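Local coordinates for protein 4-hydroxy-tetrahydrodipicolinate synthase (Aquifex aeolicus, PDB 2EHH) that probably catalyses the condensation of pyruvate with aspartate semialdehyde to 4-hydroxy-tetrahydrodipicolinate, a step of lysine biosynthesis, through a Schiff-base intermediate, at residues E28-D36 with N207-K215; T254-K264 with E278-K286. All coordinates share one frame; numbering follows the deposited sequence.

Contact 1. Residues E28-D36 with N207-K215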
loop_
_atom_site.group_PDB
_atom_site.type_symbol
_atom_site.label_atom_id
_atom_site.label_comp_id
_atom_site.label_asym_id
_atom_site.label_seq_id
_atom_site.Cartn_x
_atom_site.Cartn_y
_atom_site.Cartn_z
ATOM N N GLU A 28 39.952 6.346 -7.088
ATOM C CA GLU A 28 40.975 5.530 -7.739
ATOM C C GLU A 28 40.525 4.072 -7.745
ATOM O O GLU A 28 40.751 3.339 -8.708
ATOM C CB GLU A 28 42.305 5.662 -6.989
ATOM C CG GLU A 28 42.828 7.088 -6.936
ATOM C CD GLU A 28 43.179 7.632 -8.310
ATOM O OE1 GLU A 28 43.153 8.868 -8.480
ATOM O OE2 GLU A 28 43.487 6.829 -9.217
ATOM N N PHE A 29 39.890 3.659 -6.653
ATOM C CA PHE A 29 39.383 2.298 -6.517
ATOM C C PHE A 29 38.492 1.964 -7.713
ATOM O O PHE A 29 38.623 0.900 -8.325
ATOM C CB PHE A 29 38.586 2.183 -5.212
ATOM C CG PHE A 29 37.932 0.844 -4.994
ATOM C CD1 PHE A 29 38.693 -0.316 -4.878
ATOM C CD2 PHE A 29 36.549 0.750 -4.860
ATOM C CE1 PHE A 29 38.086 -1.547 -4.625
ATOM C CE2 PHE A 29 35.932 -0.474 -4.606
ATOM C CZ PHE A 29 36.701 -1.625 -4.488
ATOM N N HIS A 30 37.591 2.877 -8.057
ATOM C CA HIS A 30 36.691 2.629 -9.173
ATOM C C HIS A 30 37.339 2.766 -10.538
ATOM O O HIS A 30 36.944 2.087 -11.483
ATOM C CB HIS A 30 35.453 3.517 -9.063
ATOM C CG HIS A 30 34.499 3.045 -8.014
ATOM N ND1 HIS A 30 34.474 3.570 -6.741
ATOM C CD2 HIS A 30 33.634 2.003 -8.009
ATOM C CE1 HIS A 30 33.639 2.868 -5.994
ATOM N NE2 HIS A 30 33.117 1.911 -6.740
ATOM N N VAL A 31 38.338 3.634 -10.646
ATOM C CA VAL A 31 39.025 3.793 -11.920
ATOM C C VAL A 31 39.710 2.475 -12.289
ATOM O O VAL A 31 39.615 2.016 -13.423
ATOM C CB VAL A 31 40.093 4.919 -11.863
ATOM C CG1 VAL A 31 40.968 4.874 -13.115
ATOM C CG2 VAL A 31 39.413 6.275 -11.763
ATOM N N ASP A 32 40.391 1.849 -11.337
ATOM C CA ASP A 32 41.070 0.607 -11.672
ATOM C C ASP A 32 40.248 -0.666 -11.501
ATOM O O ASP A 32 40.783 -1.765 -11.596
ATOM C CB ASP A 32 42.401 0.504 -10.914
ATOM C CG ASP A 32 42.240 0.629 -9.417
ATOM O OD1 ASP A 32 43.235 0.995 -8.748
ATOM O OD2 ASP A 32 41.132 0.355 -8.912
ATOM N N ASN A 33 38.946 -0.526 -11.267
ATOM C CA ASN A 33 38.096 -1.700 -11.131
ATOM C C ASN A 33 36.994 -1.779 -12.182
ATOM O O ASN A 33 36.032 -2.532 -12.029
ATOM C CB ASN A 33 37.503 -1.783 -9.723
ATOM C CG ASN A 33 38.441 -2.457 -8.745
ATOM O OD1 ASN A 33 38.801 -3.624 -8.919
ATOM N ND2 ASN A 33 38.851 -1.726 -7.716
ATOM N N GLY A 34 37.135 -0.991 -13.245
ATOM C CA GLY A 34 36.171 -1.027 -14.333
ATOM C C GLY A 34 34.873 -0.245 -14.246
ATOM O O GLY A 34 34.072 -0.301 -15.178
ATOM N N THR A 35 34.645 0.483 -13.159
ATOM C CA THR A 35 33.407 1.246 -13.033
ATOM C C THR A 35 33.336 2.313 -14.131
ATOM O O THR A 35 34.319 2.999 -14.410
ATOM C CB THR A 35 33.306 1.893 -11.638
ATOM O OG1 THR A 35 33.463 0.876 -10.640
ATOM C CG2 THR A 35 31.945 2.556 -11.446
ATOM N N ASP A 36 32.172 2.443 -14.761
ATOM C CA ASP A 36 31.997 3.400 -15.848
ATOM C C ASP A 36 31.818 4.843 -15.396
ATOM O O ASP A 36 32.273 5.773 -16.067
ATOM C CB ASP A 36 30.811 2.981 -16.717
ATOM C CG ASP A 36 31.030 1.640 -17.384
ATOM O OD1 ASP A 36 31.977 1.529 -18.192
ATOM O OD2 ASP A 36 30.265 0.693 -17.101
ATOM N N ASN A 207 27.997 -1.733 -6.028
ATOM C CA ASN A 207 29.203 -1.347 -6.752
ATOM C C ASN A 207 30.298 -0.829 -5.826
ATOM O O ASN A 207 31.483 -0.911 -6.143
ATOM C CB ASN A 207 28.873 -0.243 -7.760
ATOM C CG ASN A 207 28.937 -0.725 -9.171
ATOM O OD1 ASN A 207 29.527 -1.769 -9.447
ATOM N ND2 ASN A 207 28.349 0.032 -10.085
ATOM N N ASN A 208 29.887 -0.267 -4.696
ATOM C CA ASN A 208 30.822 0.281 -3.721
ATOM C C ASN A 208 31.797 -0.753 -3.169
ATOM O O ASN A 208 32.919 -0.408 -2.799
ATOM C CB ASN A 208 30.056 0.904 -2.550
ATOM C CG ASN A 208 29.552 2.297 -2.851
ATOM O OD1 ASN A 208 30.314 3.264 -2.818
ATOM N ND2 ASN A 208 28.260 2.412 -3.151
ATOM N N VAL A 209 31.377 -2.016 -3.120
ATOM C CA VAL A 209 32.233 -3.052 -2.564
ATOM C C VAL A 209 32.665 -4.178 -3.496
ATOM O O VAL A 209 33.685 -4.815 -3.249
ATOM C CB VAL A 209 31.596 -3.656 -1.299
ATOM C CG1 VAL A 209 31.384 -2.554 -0.266
ATOM C CG2 VAL A 209 30.281 -4.320 -1.636
ATOM N N MET A 210 31.895 -4.439 -4.547
ATOM C CA MET A 210 32.256 -5.474 -5.509
ATOM C C MET A 210 32.070 -4.934 -6.926
ATOM O O MET A 210 31.245 -5.425 -7.693
ATOM C CB MET A 210 31.417 -6.743 -5.293
ATOM C CG MET A 210 31.837 -7.543 -4.062
ATOM S SD MET A 210 30.987 -9.124 -3.870
ATOM C CE MET A 210 31.923 -10.171 -4.980
ATOM N N PRO A 211 32.855 -3.905 -7.288
ATOM C CA PRO A 211 32.844 -3.227 -8.591
ATOM C C PRO A 211 33.006 -4.160 -9.788
ATOM O O PRO A 211 32.264 -4.069 -10.771
ATOM C CB PRO A 211 34.027 -2.258 -8.496
ATOM C CG PRO A 211 34.199 -2.043 -7.035
ATOM C CD PRO A 211 33.957 -3.399 -6.451
ATOM N N ARG A 212 33.993 -5.044 -9.702
ATOM C CA ARG A 212 34.294 -5.975 -10.785
ATOM C C ARG A 212 33.135 -6.904 -11.113
ATOM O O ARG A 212 32.756 -7.050 -12.276
ATOM C CB ARG A 212 35.536 -6.800 -10.435
ATOM C CG ARG A 212 36.781 -5.959 -10.181
ATOM C CD ARG A 212 37.943 -6.816 -9.709
ATOM N NE ARG A 212 38.429 -7.709 -10.755
ATOM C CZ ARG A 212 39.354 -7.383 -11.655
ATOM N NH1 ARG A 212 39.907 -6.174 -11.642
ATOM N NH2 ARG A 212 39.730 -8.271 -12.569
ATOM N N GLU A 213 32.571 -7.525 -10.084
ATOM C CA GLU A 213 31.462 -8.451 -10.272
ATOM C C GLU A 213 30.241 -7.769 -10.872
ATOM O O GLU A 213 29.642 -8.274 -11.823
ATOM C CB GLU A 213 31.077 -9.099 -8.940
ATOM C CG GLU A 213 32.143 -9.996 -8.315
ATOM C CD GLU A 213 33.385 -9.243 -7.871
ATOM O OE1 GLU A 213 33.289 -8.036 -7.554
ATOM O OE2 GLU A 213 34.461 -9.873 -7.816
ATOM N N VAL A 214 29.863 -6.625 -10.314
ATOM C CA VAL A 214 28.703 -5.909 -10.827
ATOM C C VAL A 214 28.947 -5.542 -12.281
ATOM O O VAL A 214 28.064 -5.673 -13.126
ATOM C CB VAL A 214 28.423 -4.627 -10.015
ATOM C CG1 VAL A 214 27.306 -3.836 -10.674
ATOM C CG2 VAL A 214 28.040 -4.989 -8.585
ATOM N N LYS A 215 30.160 -5.085 -12.569
ATOM C CA LYS A 215 30.519 -4.711 -13.927
ATOM C C LYS A 215 30.287 -5.901 -14.853
ATOM O O LYS A 215 29.739 -5.750 -15.944
ATOM C CB LYS A 215 31.989 -4.280 -13.986
ATOM C CG LYS A 215 32.504 -3.985 -15.391
ATOM C CD LYS A 215 31.683 -2.907 -16.076
ATOM C CE LYS A 215 32.236 -2.595 -17.458
ATOM N NZ LYS A 215 31.404 -1.581 -18.160
HETATM O O HOH W 1 31.709 -1.348 -11.366
#
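N207 meets the end of helix 20-31 and the loop after it. On the helix, H30 NE2 gives N207 O a weak hydrogen bond (3.3 Å) from the edge of the imidazole, while ND1 of that ring is bonded to L26 O. Beyond the helix, T35 is reached through a water that donates to N207 OD1 and P211 O and receives the threonine hydroxyl, T35 OG1 lying 2.9 Å from it; N207 ND2 is held by S5 and I6 of the first strand. N208 O lies 3.5 Å from F29 CE2, approaching the ring obliquely. P211 opens helix 211-223 and fills the middle of the contact: P211 CG lies 3.4 Å from F29 CE2, and P211 CB packs against N33 CB at 3.7 Å. In this TIM barrel strand 201-204 lies beside strand 4-8, and the contact sits on the outside of that junction, joining the end of helix 20-31 and the loop after it to the start of helix 211-223. N33 is steadied by its own ND2, which donates to F29 O, leaving N33 OD1 against R212 CG (3.3 Å), with the amide and guanidinium planes 83° apart. One turn on, K215 CD runs 3.6 Å past G34 O, the lysine chain bent at chi2 (58°). K215 NZ then reaches D36 in a salt bridge, 2.8 Å to OD2 on the syn side and more weakly to OD1, while S5 N also donates to OD2.

Contact 2. Residues T254-K264 with E278-K286; sequences TACWMLGMCEK and ENKLREVLK
K264 and E278 make the charged part of this contact, their extended side chains coming from opposite directions. K264 NZ forms a salt bridge to E278 OE1 at 2.7 Å, using the syn lone pair, and a weaker bond to OE2. A water that donates to both E278 OE2 and T254 OG1 ties the same carboxylate to helix 250-258, where the T254 hydroxyl is also bonded to I250 O. K264 CD lies over the centre of the W257 indole, 3.6 Å above its plane, and E278 OE1 comes obliquely to 3.2 Å from W257 CZ3.

The apolar part centres on M258, a knob in the hole formed by E278, L281, R282 and L285. With the chain extended beyond CG (chi2 -175°), M258 CE reaches 3.5 Å from E278 O and lies over one face of the R282 guanidinium, whose NH1 is paired with the C-terminal carboxylate of N294. M258 SD touches L285 CD1 at 3.8 Å, and that methyl also meets A255 CB. L281 CD2 packs on T254 CG2.

Helix 250-258 ends in a Schellman motif at G260; the axes of segments 254-258 and 278-286 cross at -57°: knob-into-hole packing in the C-terminal helical region that follows the barrel in DapA-family enzymes.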
loop_
_atom_site.group_PDB
_atom_site.type_symbol
_atom_site.label_atom_id
_atom_site.label_comp_id
_atom_site.label_asym_id
_atom_site.label_seq_id
_atom_site.Cartn_x
_atom_site.Cartn_y
_atom_site.Cartn_z
ATOM N N THR A 254 29.039 0.818 6.112
ATOM C CA THR A 254 29.613 -0.071 7.116
ATOM C C THR A 254 30.506 -1.114 6.438
ATOM O O THR A 254 31.566 -1.474 6.958
ATOM C CB THR A 254 28.517 -0.796 7.924
ATOM O OG1 THR A 254 27.695 0.167 8.601
ATOM C CG2 THR A 254 29.149 -1.727 8.956
ATOM N N ALA A 255 30.077 -1.598 5.275
ATOM C CA ALA A 255 30.853 -2.592 4.539
ATOM C C ALA A 255 32.179 -1.993 4.076
ATOM O O ALA A 255 33.228 -2.637 4.170
ATOM C CB ALA A 255 30.060 -3.096 3.335
ATOM N N CYS A 256 32.128 -0.768 3.565
ATOM C CA CYS A 256 33.334 -0.089 3.101
ATOM C C CYS A 256 34.287 0.116 4.276
ATOM O O CYS A 256 35.505 0.051 4.108
ATOM C CB CYS A 256 32.985 1.261 2.468
ATOM S SG CYS A 256 32.064 1.129 0.909
ATOM N N TRP A 257 33.731 0.365 5.459
ATOM C CA TRP A 257 34.552 0.547 6.652
ATOM C C TRP A 257 35.265 -0.763 6.952
ATOM O O TRP A 257 36.452 -0.772 7.275
ATOM C CB TRP A 257 33.691 0.943 7.853
ATOM C CG TRP A 257 34.370 0.711 9.173
ATOM C CD1 TRP A 257 35.416 1.416 9.701
ATOM C CD2 TRP A 257 34.056 -0.314 10.124
ATOM N NE1 TRP A 257 35.772 0.891 10.927
ATOM C CE2 TRP A 257 34.952 -0.170 11.210
ATOM C CE3 TRP A 257 33.103 -1.342 10.165
ATOM C CZ2 TRP A 257 34.922 -1.017 12.327
ATOM C CZ3 TRP A 257 33.074 -2.184 11.277
ATOM C CH2 TRP A 257 33.978 -2.013 12.342
ATOM N N MET A 258 34.532 -1.867 6.840
ATOM C CA MET A 258 35.092 -3.189 7.090
ATOM C C MET A 258 36.231 -3.488 6.120
ATOM O O MET A 258 37.175 -4.202 6.458
ATOM C CB MET A 258 34.010 -4.261 6.957
ATOM C CG MET A 258 32.921 -4.169 8.011
ATOM S SD MET A 258 31.763 -5.541 7.907
ATOM C CE MET A 258 30.789 -5.253 9.391
ATOM N N LEU A 259 36.131 -2.949 4.911
ATOM C CA LEU A 259 37.163 -3.145 3.904
ATOM C C LEU A 259 38.261 -2.098 4.039
ATOM O O LEU A 259 39.166 -2.031 3.212
ATOM C CB LEU A 259 36.557 -3.082 2.503
ATOM C CG LEU A 259 35.891 -4.375 2.030
ATOM C CD1 LEU A 259 34.448 -4.104 1.647
ATOM C CD2 LEU A 259 36.670 -4.934 0.848
ATOM N N GLY A 260 38.164 -1.280 5.082
ATOM C CA GLY A 260 39.157 -0.246 5.332
ATOM C C GLY A 260 39.164 0.904 4.342
ATOM O O GLY A 260 40.190 1.559 4.156
ATOM N N MET A 261 38.017 1.177 3.729
ATOM C CA MET A 261 37.919 2.243 2.738
ATOM C C MET A 261 37.441 3.573 3.304
ATOM O O MET A 261 37.475 4.596 2.622
ATOM C CB MET A 261 36.988 1.798 1.612
ATOM C CG MET A 261 37.282 0.388 1.142
ATOM S SD MET A 261 36.198 -0.129 -0.180
ATOM C CE MET A 261 37.135 0.466 -1.564
ATOM N N CYS A 262 36.988 3.559 4.550
ATOM C CA CYS A 262 36.513 4.779 5.183
ATOM C C CYS A 262 36.320 4.567 6.668
ATOM O O CYS A 262 36.381 3.440 7.163
ATOM C CB CYS A 262 35.184 5.221 4.568
ATOM S SG CYS A 262 33.800 4.092 4.904
ATOM N N GLU A 263 36.095 5.666 7.376
ATOM C CA GLU A 263 35.864 5.618 8.807
ATOM C C GLU A 263 34.418 5.205 9.024
ATOM O O GLU A 263 33.563 5.450 8.173
ATOM C CB GLU A 263 36.099 6.995 9.427
ATOM C CG GLU A 263 37.521 7.498 9.302
ATOM C CD GLU A 263 38.520 6.560 9.947
ATOM O OE1 GLU A 263 38.380 6.286 11.158
ATOM O OE2 GLU A 263 39.444 6.098 9.243
ATOM N N LYS A 264 34.155 4.569 10.158
ATOM C CA LYS A 264 32.808 4.140 10.500
ATOM C C LYS A 264 32.130 5.366 11.102
ATOM O O LYS A 264 31.977 5.466 12.318
ATOM C CB LYS A 264 32.876 3.009 11.526
ATOM C CG LYS A 264 31.548 2.353 11.850
ATOM C CD LYS A 264 31.769 1.211 12.824
ATOM C CE LYS A 264 30.494 0.459 13.125
ATOM N NZ LYS A 264 30.769 -0.671 14.050
ATOM N N GLU A 278 25.044 -5.806 11.985
ATOM C CA GLU A 278 26.410 -5.585 11.542
ATOM C C GLU A 278 27.161 -6.911 11.431
ATOM O O GLU A 278 28.002 -7.076 10.553
ATOM C CB GLU A 278 27.143 -4.638 12.494
ATOM C CG GLU A 278 28.609 -4.432 12.142
ATOM C CD GLU A 278 29.161 -3.105 12.637
ATOM O OE1 GLU A 278 30.386 -3.035 12.876
ATOM O OE2 GLU A 278 28.384 -2.129 12.773
ATOM N N ASN A 279 26.855 -7.856 12.317
ATOM C CA ASN A 279 27.515 -9.161 12.279
ATOM C C ASN A 279 27.020 -9.979 11.092
ATOM O O ASN A 279 27.777 -10.750 10.499
ATOM C CB ASN A 279 27.275 -9.936 13.581
ATOM C CG ASN A 279 28.212 -9.510 14.697
ATOM O OD1 ASN A 279 29.422 -9.392 14.493
ATOM N ND2 ASN A 279 27.661 -9.293 15.886
ATOM N N LYS A 280 25.746 -9.818 10.751
ATOM C CA LYS A 280 25.172 -10.530 9.615
ATOM C C LYS A 280 25.904 -10.039 8.366
ATOM O O LYS A 280 26.272 -10.823 7.492
ATOM C CB LYS A 280 23.679 -10.223 9.498
ATOM C CG LYS A 280 22.955 -11.004 8.409
ATOM C CD LYS A 280 22.799 -12.479 8.776
ATOM C CE LYS A 280 22.085 -13.255 7.671
ATOM N NZ LYS A 280 22.784 -13.118 6.360
ATOM N N LEU A 281 26.120 -8.732 8.295
ATOM C CA LEU A 281 26.815 -8.145 7.157
ATOM C C LEU A 281 28.227 -8.703 7.051
ATOM O O LEU A 281 28.643 -9.141 5.983
ATOM C CB LEU A 281 26.881 -6.623 7.296
ATOM C CG LEU A 281 27.740 -5.898 6.253
ATOM C CD1 LEU A 281 27.185 -6.140 4.853
ATOM C CD2 LEU A 281 27.760 -4.407 6.569
ATOM N N ARG A 282 28.961 -8.690 8.162
ATOM C CA ARG A 282 30.329 -9.198 8.156
ATOM C C ARG A 282 30.368 -10.634 7.654
ATOM O O ARG A 282 31.227 -10.995 6.849
ATOM C CB ARG A 282 30.948 -9.120 9.558
ATOM C CG ARG A 282 32.389 -9.628 9.623
ATOM C CD ARG A 282 32.921 -9.590 11.047
ATOM N NE ARG A 282 32.972 -8.227 11.568
ATOM C CZ ARG A 282 33.884 -7.329 11.212
ATOM N NH1 ARG A 282 34.829 -7.651 10.338
ATOM N NH2 ARG A 282 33.846 -6.108 11.724
ATOM N N GLU A 283 29.432 -11.454 8.122
ATOM C CA GLU A 283 29.391 -12.847 7.702
ATOM C C GLU A 283 29.137 -12.990 6.211
ATOM O O GLU A 283 29.702 -13.871 5.566
ATOM C CB GLU A 283 28.336 -13.623 8.497
ATOM C CG GLU A 283 28.786 -13.956 9.910
ATOM C CD GLU A 283 30.214 -14.485 9.950
ATOM O OE1 GLU A 283 30.504 -15.483 9.256
ATOM O OE2 GLU A 283 31.048 -13.898 10.672
ATOM N N VAL A 284 28.295 -12.129 5.650
ATOM C CA VAL A 284 28.030 -12.205 4.219
ATOM C C VAL A 284 29.287 -11.826 3.433
ATOM O O VAL A 284 29.676 -12.516 2.487
ATOM C CB VAL A 284 26.865 -11.276 3.802
ATOM C CG1 VAL A 284 26.736 -11.247 2.285
ATOM C CG2 VAL A 284 25.564 -11.772 4.418
ATOM N N LEU A 285 29.933 -10.735 3.829
ATOM C CA LEU A 285 31.140 -10.301 3.134
ATOM C C LEU A 285 32.200 -11.403 3.147
ATOM O O LEU A 285 32.910 -11.609 2.159
ATOM C CB LEU A 285 31.692 -9.030 3.775
ATOM C CG LEU A 285 30.754 -7.819 3.752
ATOM C CD1 LEU A 285 31.497 -6.599 4.275
ATOM C CD2 LEU A 285 30.266 -7.559 2.334
ATOM N N LYS A 286 32.290 -12.115 4.264
ATOM C CA LYS A 286 33.255 -13.201 4.409
ATOM C C LYS A 286 32.956 -14.361 3.465
ATOM O O LYS A 286 33.877 -14.995 2.947
ATOM C CB LYS A 286 33.274 -13.693 5.860
ATOM C CG LYS A 286 33.946 -12.714 6.814
ATOM C CD LYS A 286 33.686 -13.058 8.274
ATOM C CE LYS A 286 34.173 -14.452 8.631
ATOM N NZ LYS A 286 33.910 -14.756 10.065
HETATM O O HOH W 2 27.525 0.152 11.391
#

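In the fold
Contact 1 closes along the chain before contact 2 opens, and their centres lie about 17 Å apart. The first joins helix 20-31 to the start of helix 211-223 where the eight-stranded barrel closes on itself; the second pairs helices 250-258 and 275-287, beyond the last strand. They touch directly: F29 CD2 packs on M261 CE at 3.4 Å, and V209 CG1 on A255, C256 and L259. Helix 226-242 bridges them too, with L239 meeting V209 and M210 as well as L285. Helix 250-258 and the loop after it thus pack against the barrel at this seam, where the N208 side chain comes about 4 Å from that of T44, a predicted pyruvate-binding residue.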